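Local coordinates for protein mannitol dehydrogenase (Pseudomonas fluorescens, PDB 1LJ8) that probably catalyses the NAD-dependent interconversion of D-mannitol and D-fructose as a long-chain mannitol 2-dehydrogenase, at residues 1-13 with 75-87. Numbering follows the deposited sequence.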
HETATM    1  N   MSE A   1      28.333   9.255 -10.092  1.00 16.77           N
HETATM    2  CA  MSE A   1      28.985   8.498  -8.971  1.00 15.38           C
HETATM    3  C   MSE A   1      28.082   7.396  -8.388  1.00 14.37           C
HETATM    4  O   MSE A   1      26.973   7.694  -7.912  1.00 14.53           O
HETATM    5  CB  MSE A   1      29.362   9.436  -7.834  1.00 18.94           C
HETATM    6  CG  MSE A   1      30.144   8.728  -6.718  1.00 20.64           C
HETATM    7 SE   MSE A   1      32.023   8.257  -7.312  1.00 33.62          SE
HETATM    8  CE  MSE A   1      32.660  10.094  -7.512  1.00 27.28           C
ATOM      9  N   LYS A   2      28.579   6.153  -8.361  1.00 15.94           N
ATOM     10  CA  LYS A   2      27.810   5.022  -7.803  1.00 15.20           C
ATOM     11  C   LYS A   2      27.600   5.177  -6.297  1.00 14.66           C
ATOM     12  O   LYS A   2      28.541   5.463  -5.548  1.00 15.40           O
ATOM     13  CB  LYS A   2      28.527   3.686  -8.079  1.00 15.16           C
ATOM     14  CG  LYS A   2      27.937   2.445  -7.353  1.00 15.99           C
ATOM     15  CD  LYS A   2      26.495   2.129  -7.803  1.00 13.98           C
ATOM     16  CE  LYS A   2      26.025   0.735  -7.338  1.00 16.34           C
ATOM     17  NZ  LYS A   2      24.595   0.458  -7.769  1.00 15.76           N
ATOM     18  N   LEU A   3      26.345   5.035  -5.863  1.00 13.85           N
ATOM     19  CA  LEU A   3      26.068   5.110  -4.437  1.00 12.76           C
ATOM     20  C   LEU A   3      26.536   3.843  -3.722  1.00 13.36           C
ATOM     21  O   LEU A   3      26.107   2.724  -4.044  1.00 13.84           O
ATOM     22  CB  LEU A   3      24.545   5.298  -4.179  1.00 13.28           C
ATOM     23  CG  LEU A   3      24.197   5.236  -2.670  1.00 11.08           C
ATOM     24  CD1 LEU A   3      24.968   6.314  -1.859  1.00 13.89           C
ATOM     25  CD2 LEU A   3      22.627   5.448  -2.495  1.00 11.44           C
ATOM     26  N   ASN A   4      27.449   4.033  -2.763  1.00 14.86           N
ATOM     27  CA  ASN A   4      27.914   2.973  -1.896  1.00 13.80           C
ATOM     28  C   ASN A   4      28.685   3.589  -0.721  1.00 15.94           C
ATOM     29  O   ASN A   4      28.893   4.816  -0.646  1.00 16.35           O
ATOM     30  CB  ASN A   4      28.728   1.910  -2.647  1.00 12.99           C
ATOM     31  CG  ASN A   4      29.988   2.461  -3.283  1.00 13.16           C
ATOM     32  OD1 ASN A   4      30.632   3.355  -2.762  1.00 16.69           O
ATOM     33  ND2 ASN A   4      30.325   1.917  -4.445  1.00 17.21           N
ATOM     34  N   LYS A   5      29.085   2.777   0.226  1.00 15.98           N
ATOM     35  CA  LYS A   5      29.785   3.364   1.369  1.00 18.22           C
ATOM     36  C   LYS A   5      31.094   3.988   0.984  1.00 19.47           C
ATOM     37  O   LYS A   5      31.509   5.004   1.559  1.00 18.97           O
ATOM     38  CB  LYS A   5      29.995   2.321   2.452  1.00 20.59           C
ATOM     39  CG  LYS A   5      28.703   2.065   3.223  1.00 24.26           C
ATOM     40  CD  LYS A   5      28.866   0.894   4.172  1.00 26.21           C
ATOM     41  CE  LYS A   5      29.740   1.287   5.351  1.00 30.36           C
ATOM     42  NZ  LYS A   5      29.947   0.110   6.262  1.00 32.86           N
ATOM     43  N   GLN A   6      31.758   3.381   0.009  1.00 18.85           N
ATOM     44  CA  GLN A   6      33.044   3.889  -0.437  1.00 20.19           C
ATOM     45  C   GLN A   6      32.936   5.293  -1.001  1.00 20.45           C
ATOM     46  O   GLN A   6      33.822   6.118  -0.766  1.00 20.87           O
ATOM     47  CB  GLN A   6      33.646   2.955  -1.488  1.00 21.91           C
ATOM     48  CG  GLN A   6      35.152   3.085  -1.642  1.00 25.81           C
ATOM     49  CD  GLN A   6      35.941   2.812  -0.336  1.00 26.40           C
ATOM     50  OE1 GLN A   6      35.575   1.952   0.490  1.00 27.33           O
ATOM     51  NE2 GLN A   6      37.033   3.573  -0.145  1.00 29.10           N
ATOM     52  N   ASN A   7      31.826   5.587  -1.700  1.00 17.95           N
ATOM     53  CA  ASN A   7      31.655   6.874  -2.348  1.00 18.43           C
ATOM     54  C   ASN A   7      30.780   7.854  -1.624  1.00 18.26           C
ATOM     55  O   ASN A   7      30.558   8.975  -2.099  1.00 17.56           O
ATOM     56  CB  ASN A   7      31.054   6.682  -3.750  1.00 18.55           C
ATOM     57  CG  ASN A   7      31.918   5.819  -4.647  1.00 21.49           C
ATOM     58  OD1 ASN A   7      33.168   5.728  -4.456  1.00 21.23           O
ATOM     59  ND2 ASN A   7      31.297   5.209  -5.652  1.00 15.16           N
ATOM     60  N   LEU A   8      30.290   7.443  -0.464  1.00 19.48           N
ATOM     61  CA  LEU A   8      29.346   8.270   0.283  1.00 20.66           C
ATOM     62  C   LEU A   8      29.802   9.715   0.500  1.00 22.13           C
ATOM     63  O   LEU A   8      28.982  10.629   0.503  1.00 21.90           O
ATOM     64  CB  LEU A   8      29.031   7.575   1.602  1.00 20.43           C
ATOM     65  CG  LEU A   8      27.847   8.086   2.444  1.00 21.52           C
ATOM     66  CD1 LEU A   8      26.531   8.105   1.608  1.00 20.33           C
ATOM     67  CD2 LEU A   8      27.715   7.149   3.663  1.00 22.57           C
ATOM     68  N   THR A   9      31.106   9.937   0.669  1.00 23.53           N
ATOM     69  CA  THR A   9      31.564  11.302   0.899  1.00 24.64           C
ATOM     70  C   THR A   9      31.953  12.019  -0.388  1.00 24.78           C
ATOM     71  O   THR A   9      32.431  13.160  -0.365  1.00 25.73           O
ATOM     72  CB  THR A   9      32.778  11.331   1.902  1.00 26.45           C
ATOM     73  OG1 THR A   9      33.925  10.715   1.311  1.00 26.79           O
ATOM     74  CG2 THR A   9      32.407  10.601   3.183  1.00 28.10           C
ATOM     75  N   GLN A  10      31.735  11.372  -1.522  1.00 23.55           N
ATOM     76  CA  GLN A  10      32.087  11.989  -2.789  1.00 24.85           C
ATOM     77  C   GLN A  10      30.871  12.279  -3.695  1.00 23.79           C
ATOM     78  O   GLN A  10      30.974  12.212  -4.928  1.00 24.05           O
ATOM     79  CB  GLN A  10      33.050  11.083  -3.536  1.00 28.38           C
ATOM     80  CG  GLN A  10      34.223  10.587  -2.710  1.00 34.14           C
ATOM     81  CD  GLN A  10      35.062   9.603  -3.513  1.00 37.70           C
ATOM     82  OE1 GLN A  10      35.545   9.944  -4.603  1.00 38.89           O
ATOM     83  NE2 GLN A  10      35.232   8.379  -2.992  1.00 39.17           N
ATOM     84  N   LEU A  11      29.723  12.590  -3.098  1.00 19.95           N
ATOM     85  CA  LEU A  11      28.524  12.891  -3.887  1.00 19.67           C
ATOM     86  C   LEU A  11      28.354  14.395  -3.979  1.00 19.98           C
ATOM     87  O   LEU A  11      29.068  15.145  -3.313  1.00 20.86           O
ATOM     88  CB  LEU A  11      27.268  12.270  -3.221  1.00 18.00           C
ATOM     89  CG  LEU A  11      27.421  10.755  -3.013  1.00 19.14           C
ATOM     90  CD1 LEU A  11      26.193  10.195  -2.246  1.00 17.35           C
ATOM     91  CD2 LEU A  11      27.546  10.065  -4.371  1.00 18.41           C
ATOM     92  N   ALA A  12      27.404  14.843  -4.791  1.00 19.34           N
ATOM     93  CA  ALA A  12      27.157  16.268  -4.948  1.00 21.10           C
ATOM     94  C   ALA A  12      26.881  16.902  -3.582  1.00 22.27           C
ATOM     95  O   ALA A  12      26.276  16.282  -2.697  1.00 22.34           O
ATOM     96  CB  ALA A  12      25.990  16.492  -5.903  1.00 19.05           C
ATOM     97  N   PRO A  13      27.312  18.167  -3.391  1.00 23.52           N
ATOM     98  CA  PRO A  13      27.152  18.921  -2.143  1.00 24.56           C
ATOM     99  C   PRO A  13      25.757  18.969  -1.534  1.00 23.44           C
ATOM    100  O   PRO A  13      25.608  18.928  -0.317  1.00 24.18           O
ATOM    101  CB  PRO A  13      27.618  20.335  -2.526  1.00 25.84           C
ATOM    102  CG  PRO A  13      28.557  20.108  -3.621  1.00 27.02           C
ATOM    103  CD  PRO A  13      27.912  19.015  -4.437  1.00 25.37           C
ATOM    104  N   ASP A  75      20.204  -5.180  -5.643  1.00 13.32           N
ATOM    105  CA  ASP A  75      20.445  -3.763  -5.926  1.00 14.35           C
ATOM    106  C   ASP A  75      20.885  -3.057  -4.660  1.00 15.63           C
ATOM    107  O   ASP A  75      21.833  -2.244  -4.696  1.00 15.87           O
ATOM    108  CB  ASP A  75      19.193  -3.062  -6.489  1.00 15.73           C
ATOM    109  CG  ASP A  75      18.912  -3.417  -7.975  1.00 17.69           C
ATOM    110  OD1 ASP A  75      19.786  -3.978  -8.663  1.00 17.54           O
ATOM    111  OD2 ASP A  75      17.801  -3.104  -8.442  1.00 17.63           O
ATOM    112  N   LEU A  76      20.202  -3.336  -3.539  1.00 14.45           N
ATOM    113  CA  LEU A  76      20.589  -2.687  -2.301  1.00 14.07           C
ATOM    114  C   LEU A  76      21.955  -3.217  -1.810  1.00 14.34           C
ATOM    115  O   LEU A  76      22.797  -2.437  -1.371  1.00 14.94           O
ATOM    116  CB  LEU A  76      19.537  -2.898  -1.193  1.00 14.60           C
ATOM    117  CG  LEU A  76      18.200  -2.194  -1.388  1.00 15.28           C
ATOM    118  CD1 LEU A  76      17.266  -2.590  -0.247  1.00 16.56           C
ATOM    119  CD2 LEU A  76      18.412  -0.674  -1.436  1.00 19.37           C
ATOM    120  N   ALA A  77      22.170  -4.536  -1.871  1.00 13.76           N
ATOM    121  CA  ALA A  77      23.444  -5.097  -1.392  1.00 14.00           C
ATOM    122  C   ALA A  77      24.612  -4.508  -2.166  1.00 14.27           C
ATOM    123  O   ALA A  77      25.688  -4.312  -1.601  1.00 13.76           O
ATOM    124  CB  ALA A  77      23.452  -6.607  -1.513  1.00 13.43           C
ATOM    125  N   GLY A  78      24.404  -4.211  -3.449  1.00 15.44           N
ATOM    126  CA  GLY A  78      25.489  -3.627  -4.233  1.00 15.98           C
ATOM    127  C   GLY A  78      25.791  -2.187  -3.833  1.00 15.36           C
ATOM    128  O   GLY A  78      26.762  -1.575  -4.302  1.00 15.28           O
ATOM    129  N   GLN A  79      24.970  -1.635  -2.942  1.00 14.27           N
ATOM    130  CA  GLN A  79      25.147  -0.264  -2.450  1.00 13.51           C
ATOM    131  C   GLN A  79      25.363  -0.262  -0.911  1.00 14.33           C
ATOM    132  O   GLN A  79      25.250   0.784  -0.257  1.00 12.21           O
ATOM    133  CB  GLN A  79      23.917   0.609  -2.824  1.00 13.12           C
ATOM    134  CG  GLN A  79      23.853   0.712  -4.325  1.00 14.19           C
ATOM    135  CD  GLN A  79      22.705   1.532  -4.913  1.00 13.81           C
ATOM    136  OE1 GLN A  79      22.689   1.731  -6.118  1.00 14.39           O
ATOM    137  NE2 GLN A  79      21.748   1.992  -4.079  1.00 11.95           N
ATOM    138  N   ASP A  80      25.701  -1.429  -0.355  1.00 13.73           N
ATOM    139  CA  ASP A  80      25.950  -1.572   1.086  1.00 14.19           C
ATOM    140  C   ASP A  80      24.661  -1.214   1.849  1.00 14.49           C
ATOM    141  O   ASP A  80      24.685  -0.739   2.984  1.00 14.43           O
ATOM    142  CB  ASP A  80      27.108  -0.652   1.516  1.00 16.24           C
ATOM    143  CG  ASP A  80      28.412  -0.976   0.805  1.00 16.44           C
ATOM    144  OD1 ASP A  80      28.807  -2.175   0.825  1.00 18.96           O
ATOM    145  OD2 ASP A  80      29.022  -0.036   0.217  1.00 17.01           O
ATOM    146  N   TYR A  81      23.544  -1.479   1.194  1.00 12.95           N
ATOM    147  CA  TYR A  81      22.196  -1.236   1.711  1.00 14.01           C
ATOM    148  C   TYR A  81      21.802   0.233   1.834  1.00 14.76           C
ATOM    149  O   TYR A  81      20.729   0.565   2.352  1.00 14.64           O
ATOM    150  CB  TYR A  81      21.938  -2.028   3.004  1.00 13.83           C
ATOM    151  CG  TYR A  81      21.717  -3.493   2.671  1.00 14.70           C
ATOM    152  CD1 TYR A  81      22.773  -4.401   2.698  1.00 14.09           C
ATOM    153  CD2 TYR A  81      20.475  -3.941   2.184  1.00 14.38           C
ATOM    154  CE1 TYR A  81      22.596  -5.731   2.212  1.00 15.81           C
ATOM    155  CE2 TYR A  81      20.304  -5.254   1.721  1.00 15.40           C
ATOM    156  CZ  TYR A  81      21.376  -6.136   1.730  1.00 15.31           C
ATOM    157  OH  TYR A  81      21.216  -7.416   1.188  1.00 17.67           O
ATOM    158  N   LEU A  82      22.617   1.106   1.246  1.00 12.90           N
ATOM    159  CA  LEU A  82      22.266   2.537   1.193  1.00 13.57           C
ATOM    160  C   LEU A  82      21.355   2.774  -0.058  1.00 14.25           C
ATOM    161  O   LEU A  82      21.454   2.052  -1.040  1.00 13.15           O
ATOM    162  CB  LEU A  82      23.539   3.401   1.019  1.00 12.52           C
ATOM    163  CG  LEU A  82      24.579   3.334   2.146  1.00 15.00           C
ATOM    164  CD1 LEU A  82      25.853   4.109   1.749  1.00 13.15           C
ATOM    165  CD2 LEU A  82      23.988   3.893   3.420  1.00 14.29           C
ATOM    166  N   PHE A  83      20.462   3.772  -0.016  1.00 12.91           N
ATOM    167  CA  PHE A  83      19.648   4.092  -1.184  1.00 11.19           C
ATOM    168  C   PHE A  83      19.302   5.562  -1.057  1.00 10.61           C
ATOM    169  O   PHE A  83      19.331   6.106   0.057  1.00 11.56           O
ATOM    170  CB  PHE A  83      18.377   3.221  -1.292  1.00 10.94           C
ATOM    171  CG  PHE A  83      17.429   3.343  -0.128  1.00 11.55           C
ATOM    172  CD1 PHE A  83      16.397   4.304  -0.160  1.00 11.82           C
ATOM    173  CD2 PHE A  83      17.582   2.542   0.995  1.00 12.44           C
ATOM    174  CE1 PHE A  83      15.528   4.461   0.937  1.00 11.31           C
ATOM    175  CE2 PHE A  83      16.723   2.677   2.110  1.00 11.42           C
ATOM    176  CZ  PHE A  83      15.683   3.651   2.089  1.00 10.07           C
ATOM    177  N   THR A  84      18.969   6.176  -2.186  1.00 10.72           N
ATOM    178  CA  THR A  84      18.646   7.595  -2.205  1.00 10.70           C
ATOM    179  C   THR A  84      17.131   7.796  -2.109  1.00 11.45           C
ATOM    180  O   THR A  84      16.350   7.145  -2.835  1.00 11.89           O
ATOM    181  CB  THR A  84      19.094   8.257  -3.549  1.00 10.69           C
ATOM    182  OG1 THR A  84      20.458   7.872  -3.861  1.00 11.94           O
ATOM    183  CG2 THR A  84      19.032   9.773  -3.456  1.00 12.58           C
ATOM    184  N   LEU A  85      16.744   8.721  -1.244  1.00 11.66           N
ATOM    185  CA  LEU A  85      15.352   9.142  -1.131  1.00 11.73           C
ATOM    186  C   LEU A  85      15.339  10.444  -1.956  1.00 13.15           C
ATOM    187  O   LEU A  85      16.036  11.410  -1.620  1.00 13.77           O
ATOM    188  CB  LEU A  85      14.983   9.396   0.309  1.00 12.02           C
ATOM    189  CG  LEU A  85      13.485   9.778   0.398  1.00 14.66           C
ATOM    190  CD1 LEU A  85      12.811   9.048   1.533  1.00 16.08           C
ATOM    191  CD2 LEU A  85      13.403  11.255   0.588  1.00 18.20           C
ATOM    192  N   TYR A  86      14.557  10.470  -3.025  1.00 14.05           N
ATOM    193  CA  TYR A  86      14.535  11.613  -3.948  1.00 13.75           C
ATOM    194  C   TYR A  86      13.128  12.194  -3.928  1.00 15.04           C
ATOM    195  O   TYR A  86      12.215  11.650  -4.571  1.00 14.26           O
ATOM    196  CB  TYR A  86      14.910  11.075  -5.329  1.00 14.72           C
ATOM    197  CG  TYR A  86      15.063  12.076  -6.472  1.00 15.59           C
ATOM    198  CD1 TYR A  86      15.271  13.426  -6.225  1.00 16.99           C
ATOM    199  CD2 TYR A  86      15.051  11.636  -7.797  1.00 16.02           C
ATOM    200  CE1 TYR A  86      15.477  14.359  -7.318  1.00 17.83           C
ATOM    201  CE2 TYR A  86      15.260  12.540  -8.873  1.00 17.43           C
ATOM    202  CZ  TYR A  86      15.474  13.886  -8.607  1.00 17.62           C
ATOM    203  OH  TYR A  86      15.722  14.761  -9.655  1.00 20.14           O
ATOM    204  N   GLU A  87      12.965  13.304  -3.204  1.00 14.32           N
ATOM    205  CA  GLU A  87      11.655  13.957  -3.091  1.00 16.19           C
ATOM    206  C   GLU A  87      11.380  14.789  -4.331  1.00 17.25           C
ATOM    207  O   GLU A  87      12.251  15.492  -4.806  1.00 16.40           O
ATOM    208  CB  GLU A  87      11.599  14.858  -1.832  1.00 16.88           C
ATOM    209  CG  GLU A  87      11.700  14.088  -0.488  1.00 19.30           C
ATOM    210  CD  GLU A  87      11.689  15.009   0.718  1.00 21.30           C
ATOM    211  OE1 GLU A  87      11.947  16.226   0.516  1.00 22.43           O
ATOM    212  OE2 GLU A  87      11.452  14.511   1.860  1.00 21.71           O
TER
HETATM  213  O   HOH W   1      23.696  -2.121  -6.722  1.00 16.99           O
HETATM  214  O   HOH W   2      28.951  -0.615  -5.668  1.00 18.61           O
HETATM  215  O   HOH W   3      31.423   0.465  -0.609  1.00 18.65           O
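The Schellman motif that ends helix 69-77, together with the turn leading into strand 83-87, forms the surface on which the N-terminal residues Lys2 to Lys5 and Leu8 settle. Its C-prime residue, Asp80, reaches across with OD2, whose anti lone pair takes the backbone N-H of Lys5 at 2.8 Å (166° at the hydrogen), while the aliphatic part of Lys5 lies obliquely over Asp80 CB. A water joins the same OD2 to Gln6 N. Lys2 NZ approaches Gln79 OE1 in the carbonyl plane, on a lone pair, at 2.8 Å. With CG set beside its backbone N (chi1 -64°) and the chain extended beyond, the Gln79 amide can also donate from NE2 to its own turn at Leu82 O, 3.1 Å away. Ala253 N also donates to OE1 and Asp252 OD1 accepts from NE2, which fixes the rotation of the amide. A leucine in place of Gln79 would probably leave Lys2 NZ without its amide acceptor and the loop at Asp252 and Ala253 less firmly joined to the turn. Leu3 CD2 packs 3.5 Å from Phe83 CA, and Leu82 CD1 meets Leu8 CD2 at 4.0 Å. Leu3 O, buried against Gln79 CG, has no hydrogen-bond partner in the model. Two direct hydrogen bonds, water bridges and leucine contacts thus join irregular segment 1-13 to a Schellman-terminated helix-turn-strand connection of the Rossmann domain.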